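Local coordinates for protein putative phosphatase (Bacteroides thetaiotaomicron, PDB 3KYA) that is a putative phosphatase of unproven substrate that binds zinc ions and joins an IPT/TIG domain to what is probably a beta-propeller, at residues Asp426-Gly431 and Ala441-Asp445; Gly78-Ile82 and Thr92-Ser96. All coordinates share one frame; numbering follows the deposited sequence.

Interaction 1. Residues Asp426-Gly431 and Ala441-Asp445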
loop_
_atom_site.group_PDB
_atom_site.type_symbol
_atom_site.label_atom_id
_atom_site.label_comp_id
_atom_site.label_asym_id
_atom_site.label_seq_id
_atom_site.Cartn_x
_atom_site.Cartn_y
_atom_site.Cartn_z
ATOM N N ASP A 426 25.484 2.694 -12.458
ATOM C CA ASP A 426 26.131 3.935 -12.841
ATOM C C ASP A 426 25.979 5.112 -11.860
ATOM O O ASP A 426 26.571 6.149 -12.089
ATOM C CB ASP A 426 25.724 4.332 -14.268
ATOM C CG ASP A 426 24.237 4.623 -14.414
ATOM O OD1 ASP A 426 23.522 4.799 -13.394
ATOM O OD2 ASP A 426 23.800 4.682 -15.586
ATOM N N GLY A 427 25.202 4.935 -10.794
ATOM C CA GLY A 427 25.034 5.972 -9.763
ATOM C C GLY A 427 24.034 7.067 -10.095
ATOM O O GLY A 427 23.914 8.041 -9.357
ATOM N N ASN A 428 23.305 6.908 -11.200
ATOM C CA ASN A 428 22.345 7.915 -11.650
ATOM C C ASN A 428 20.926 7.453 -11.480
ATOM O O ASN A 428 20.612 6.305 -11.818
ATOM C CB ASN A 428 22.539 8.203 -13.141
ATOM C CG ASN A 428 23.886 8.768 -13.458
ATOM O OD1 ASN A 428 24.499 9.457 -12.637
ATOM N ND2 ASN A 428 24.363 8.497 -14.655
ATOM N N GLN A 429 20.055 8.340 -11.001
ATOM C CA GLN A 429 18.627 8.019 -10.896
ATOM C C GLN A 429 17.912 8.146 -12.263
ATOM O O GLN A 429 16.782 7.668 -12.427
ATOM C CB GLN A 429 17.946 8.916 -9.878
ATOM C CG GLN A 429 18.503 8.779 -8.474
ATOM C CD GLN A 429 18.356 7.378 -7.918
ATOM O OE1 GLN A 429 17.332 6.718 -8.114
ATOM N NE2 GLN A 429 19.381 6.914 -7.206
ATOM N N TRP A 430 18.571 8.806 -13.211
ATOM C CA TRP A 430 18.064 8.979 -14.566
ATOM C C TRP A 430 18.753 7.990 -15.494
ATOM O O TRP A 430 19.830 7.478 -15.186
ATOM C CB TRP A 430 18.305 10.415 -15.069
ATOM C CG TRP A 430 19.748 10.877 -14.957
ATOM C CD1 TRP A 430 20.302 11.548 -13.901
ATOM C CD2 TRP A 430 20.803 10.709 -15.916
ATOM N NE1 TRP A 430 21.624 11.802 -14.140
ATOM C CE2 TRP A 430 21.967 11.291 -15.362
ATOM C CE3 TRP A 430 20.883 10.118 -17.182
ATOM C CZ2 TRP A 430 23.188 11.316 -16.034
ATOM C CZ3 TRP A 430 22.105 10.142 -17.853
ATOM C CH2 TRP A 430 23.236 10.738 -17.281
ATOM N N GLY A 431 18.116 7.726 -16.626
ATOM C CA GLY A 431 18.650 6.799 -17.614
ATOM C C GLY A 431 17.682 6.548 -18.764
ATOM O O GLY A 431 16.669 7.255 -18.920
ATOM N N ALA A 441 13.780 -0.127 -15.306
ATOM C CA ALA A 441 13.415 1.033 -16.133
ATOM C C ALA A 441 13.837 2.404 -15.562
ATOM O O ALA A 441 13.730 2.653 -14.346
ATOM C CB ALA A 441 11.907 1.032 -16.401
ATOM N N ARG A 442 14.310 3.274 -16.457
ATOM C CA ARG A 442 14.671 4.653 -16.099
ATOM C C ARG A 442 14.264 5.619 -17.187
ATOM O O ARG A 442 14.149 5.236 -18.348
ATOM C CB ARG A 442 16.168 4.797 -15.846
ATOM C CG ARG A 442 16.628 4.083 -14.595
ATOM C CD ARG A 442 18.065 4.397 -14.246
ATOM N NE ARG A 442 19.023 3.912 -15.224
ATOM C CZ ARG A 442 20.342 4.040 -15.102
ATOM N NH1 ARG A 442 20.856 4.687 -14.059
ATOM N NH2 ARG A 442 21.158 3.543 -16.026
ATOM N N PHE A 443 14.054 6.869 -16.777
ATOM C CA PHE A 443 13.733 7.972 -17.670
ATOM C C PHE A 443 14.720 9.097 -17.395
ATOM O O PHE A 443 15.507 9.020 -16.437
ATOM C CB PHE A 443 12.329 8.531 -17.388
ATOM C CG PHE A 443 11.189 7.527 -17.509
ATOM C CD1 PHE A 443 10.539 7.324 -18.720
ATOM C CD2 PHE A 443 10.704 6.857 -16.383
ATOM C CE1 PHE A 443 9.473 6.409 -18.823
ATOM C CE2 PHE A 443 9.641 5.980 -16.474
ATOM C CZ PHE A 443 9.026 5.745 -17.698
ATOM N N ARG A 444 14.722 10.118 -18.255
ATOM C CA ARG A 444 15.434 11.366 -17.965
ATOM C C ARG A 444 14.281 12.334 -17.662
ATOM O O ARG A 444 13.216 11.877 -17.216
ATOM C CB ARG A 444 16.373 11.791 -19.099
ATOM C CG ARG A 444 17.437 10.724 -19.404
ATOM C CD ARG A 444 18.544 11.193 -20.307
ATOM N NE ARG A 444 19.379 12.184 -19.636
ATOM C CZ ARG A 444 20.576 12.574 -20.048
ATOM N NH1 ARG A 444 21.114 12.067 -21.150
ATOM N NH2 ARG A 444 21.237 13.479 -19.348
ATOM N N ASP A 445 14.450 13.644 -17.850
ATOM C CA ASP A 445 13.348 14.584 -17.538
ATOM C C ASP A 445 12.054 14.215 -18.300
ATOM O O ASP A 445 12.052 14.162 -19.530
ATOM C CB ASP A 445 13.727 16.030 -17.864
ATOM C CG ASP A 445 15.008 16.486 -17.182
ATOM O OD1 ASP A 445 16.041 15.754 -17.244
ATOM O OD2 ASP A 445 14.983 17.610 -16.625
HETATM O O HOH W 1 14.413 7.136 -13.960
#
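Arg442 reaches from the 441-445 segment to the end of helix 422-426 and grips Asp426 end-on, one guanidinium nitrogen to each carboxylate oxygen. In this salt bridge Arg442 NH1 lies 2.7 Å from Asp426 OD1, on the syn lone pair of that oxygen, and Arg442 NH2 lies 2.9 Å from Asp426 OD2; the two planes are turned 32° apart. Arg442 NH1 also donates to Asn428 O at 2.8 Å, within the guanidinium plane, while NE is paired with Asp433, so the buried charge is met along several edges. Asp426 OD1 is shared, since Asn428 N closes an Asx turn on it from above the carboxylate plane, and Gly427 between them takes the positive phi that suits a residue without a side chain.

The tight part lies at Gly431. Its CA and Trp430 O both lie over one face of the Arg442 guanidinium, toward the rim; a CB on Gly431 would collide with Arg442 NE. Gly431 N donates to Phe443 O at 2.9 Å, and a water bridges Gln429 O and Phe443 N.

Towards solvent the contact is looser. The Arg444 chain, bent at chi3 (68°), lays its guanidinium over the six-membered ring of Trp430 in an off-centre cation-pi stack, with planes 15° apart and Arg444 CZ 4.2 Å from the ring centroid. Asn428 ND2 lies over the opposite face.

Both segments are loops flanking strand 435-436, in what is probably the closing blade of a six-bladed beta-propeller: Phe443 turns away onto Val107 of strand 105-110, which pairs there with C-terminal strand 467-473, and the 441-445 segment leads directly into strand 446-452.

Interaction 2. Residues Gly78-Ile82 and Thr92-Ser96. With EDO (1,2-ethanediol), chain E.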
loop_
_atom_site.group_PDB
_atom_site.type_symbol
_atom_site.label_atom_id
_atom_site.label_comp_id
_atom_site.label_asym_id
_atom_site.label_seq_id
_atom_site.Cartn_x
_atom_site.Cartn_y
_atom_site.Cartn_z
ATOM N N GLY A 78 7.048 -20.707 -19.147
ATOM C CA GLY A 78 7.052 -21.353 -17.833
ATOM C C GLY A 78 7.746 -22.701 -17.781
ATOM O O GLY A 78 7.704 -23.381 -16.754
ATOM N N GLU A 79 8.380 -23.100 -18.879
ATOM C CA GLU A 79 9.099 -24.370 -18.916
ATOM C C GLU A 79 10.314 -24.282 -18.001
ATOM O O GLU A 79 11.089 -23.329 -18.088
ATOM C CB GLU A 79 9.522 -24.724 -20.345
ATOM C CG GLU A 79 8.347 -24.977 -21.274
ATOM C CD GLU A 79 8.777 -25.353 -22.672
ATOM O OE1 GLU A 79 9.986 -25.250 -22.974
ATOM O OE2 GLU A 79 7.901 -25.755 -23.467
ATOM N N ILE A 80 10.453 -25.260 -17.108
ATOM C CA ILE A 80 11.558 -25.299 -16.142
ATOM C C ILE A 80 12.574 -26.342 -16.567
ATOM O O ILE A 80 12.239 -27.524 -16.687
ATOM C CB ILE A 80 11.051 -25.604 -14.724
ATOM C CG1 ILE A 80 10.045 -24.540 -14.293
ATOM C CG2 ILE A 80 12.200 -25.655 -13.742
ATOM C CD1 ILE A 80 9.320 -24.836 -13.016
ATOM N N GLU A 81 13.808 -25.905 -16.821
ATOM C CA GLU A 81 14.870 -26.799 -17.267
ATOM C C GLU A 81 16.040 -26.617 -16.320
ATOM O O GLU A 81 16.380 -25.480 -15.965
ATOM C CB GLU A 81 15.251 -26.492 -18.719
ATOM C CG GLU A 81 16.316 -27.395 -19.330
ATOM C CD GLU A 81 16.855 -26.861 -20.655
ATOM O OE1 GLU A 81 16.116 -26.859 -21.667
ATOM O OE2 GLU A 81 18.034 -26.464 -20.698
ATOM N N ILE A 82 16.607 -27.737 -15.873
ATOM C CA ILE A 82 17.725 -27.726 -14.939
ATOM C C ILE A 82 18.830 -28.617 -15.468
ATOM O O ILE A 82 18.557 -29.695 -16.009
ATOM C CB ILE A 82 17.308 -28.220 -13.535
ATOM C CG1 ILE A 82 16.265 -27.288 -12.917
ATOM C CG2 ILE A 82 18.516 -28.303 -12.598
ATOM C CD1 ILE A 82 15.852 -27.684 -11.506
ATOM N N THR A 92 20.640 -33.150 -17.644
ATOM C CA THR A 92 19.553 -32.177 -17.784
ATOM C C THR A 92 18.176 -32.822 -17.736
ATOM O O THR A 92 17.995 -33.933 -18.208
ATOM C CB THR A 92 19.657 -31.417 -19.127
ATOM O OG1 THR A 92 20.910 -30.732 -19.198
ATOM C CG2 THR A 92 18.538 -30.399 -19.280
ATOM N N THR A 93 17.216 -32.124 -17.135
ATOM C CA THR A 93 15.834 -32.575 -17.122
ATOM C C THR A 93 14.939 -31.363 -17.275
ATOM O O THR A 93 15.365 -30.235 -17.026
ATOM C CB THR A 93 15.453 -33.335 -15.833
ATOM O OG1 THR A 93 14.193 -34.004 -16.023
ATOM C CG2 THR A 93 15.359 -32.393 -14.638
ATOM N N THR A 94 13.704 -31.598 -17.702
ATOM C CA THR A 94 12.722 -30.531 -17.857
ATOM C C THR A 94 11.481 -30.948 -17.090
ATOM O O THR A 94 11.042 -32.099 -17.212
ATOM C CB THR A 94 12.372 -30.286 -19.334
ATOM O OG1 THR A 94 13.551 -29.883 -20.036
ATOM C CG2 THR A 94 11.315 -29.189 -19.486
ATOM N N ALA A 95 10.928 -30.034 -16.294
ATOM C CA ALA A 95 9.745 -30.341 -15.502
ATOM C C ALA A 95 8.592 -30.677 -16.454
ATOM O O ALA A 95 8.470 -30.078 -17.528
ATOM C CB ALA A 95 9.381 -29.200 -14.598
ATOM N N SER A 96 7.760 -31.634 -16.058
ATOM C CA SER A 96 6.659 -32.078 -16.918
ATOM C C SER A 96 5.539 -31.034 -17.017
ATOM O O SER A 96 4.860 -30.973 -18.049
ATOM C CB SER A 96 6.124 -33.459 -16.474
ATOM O OG SER A 96 5.499 -33.405 -15.206
HETATM C C1 EDO E . 19.198 -25.317 -17.855
HETATM O O1 EDO E . 19.473 -26.517 -18.580
HETATM C C2 EDO E . 20.445 -24.443 -17.810
HETATM O O2 EDO E . 20.790 -23.952 -19.106
HETATM O O HOH W 2 8.359 -27.269 -17.284
#
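Strands 80-82 and 92-94 run antiparallel, their axes 4.9 Å apart at closest approach and their directions 168° from one another. Ile82 and Thr93 form a hydrogen-bonded pair: Ile82 N donates to Thr93 O at 3.0 Å, and Thr93 N returns a bond of like length to Ile82 O. Glu81 and Thr94 are the adjoining non-hydrogen-bonded pair, their CA atoms 4.3 Å apart. Beyond them Ala95 N donates to Ile80 O at 2.9 Å, after which the backbones part and a water spans the widening gap from Ile80 N to Ala95 O.

These strands are the two arms of a beta hairpin within the IPT/TIG domain, a member of the immunoglobulin-like E-set clan. Strand 91-94 is an outermost strand of its sheet within the chain, while strand 80-84 also pairs with strand 48-52, as the backbone bond between Glu81 and Lys51 attests.

One face of the hairpin carries Ile82 and Thr93. Thr93 touches Val18, and Ile82 packs with Ile80 on Ile20 and Ile36 in the domain interior, where beta-branched isoleucines suit an extended backbone. Ala95 is small enough to bring its CB within 4.0 Å of Ile80 CB and still touch Ile20. Glu81 and Thr94 occupy the other face. A chi1 of -178° sets Glu81 CG opposite its backbone N and 3.7 Å from Thr92 CG2. The chain then runs out extended, and Glu81 OE2 accepts a hydrogen bond at 2.6 Å from O1 of a 1,2-ethanediol, probably of crystallisation origin. Thr94 OG1 flanks Glu81 CG as well. Replacing Glu81 with alanine would probably leave the Thr92 methyl without its aliphatic neighbour and the diol without its carboxylate acceptor. Thr92 OG1 turns instead to the hydroxyl of Thr83, which also binds the diol.

Overall arrangement
Interactions 1 and 2 belong to different parts of an elongated chain and do not touch: their centres are 36 Å apart and their nearest atoms about 22 Å. They follow in series, the hairpin of interaction 2 closing well before interaction 1 begins. Residues 78-82 and 92-96 lie in the IPT/TIG domain, with the side chain of Ala95 about 12 Å from a bound zinc ion and about 9 Å from that of Asp22, a zinc ligand of this protein that carries no metal in this chain. Interaction 1 is away from the known zinc sites and joins loops mainly through arginine side chains, whereas interaction 2 relies chiefly on regular strand pairing. Neither contact's segments are touched by the other protein chain of the assembly.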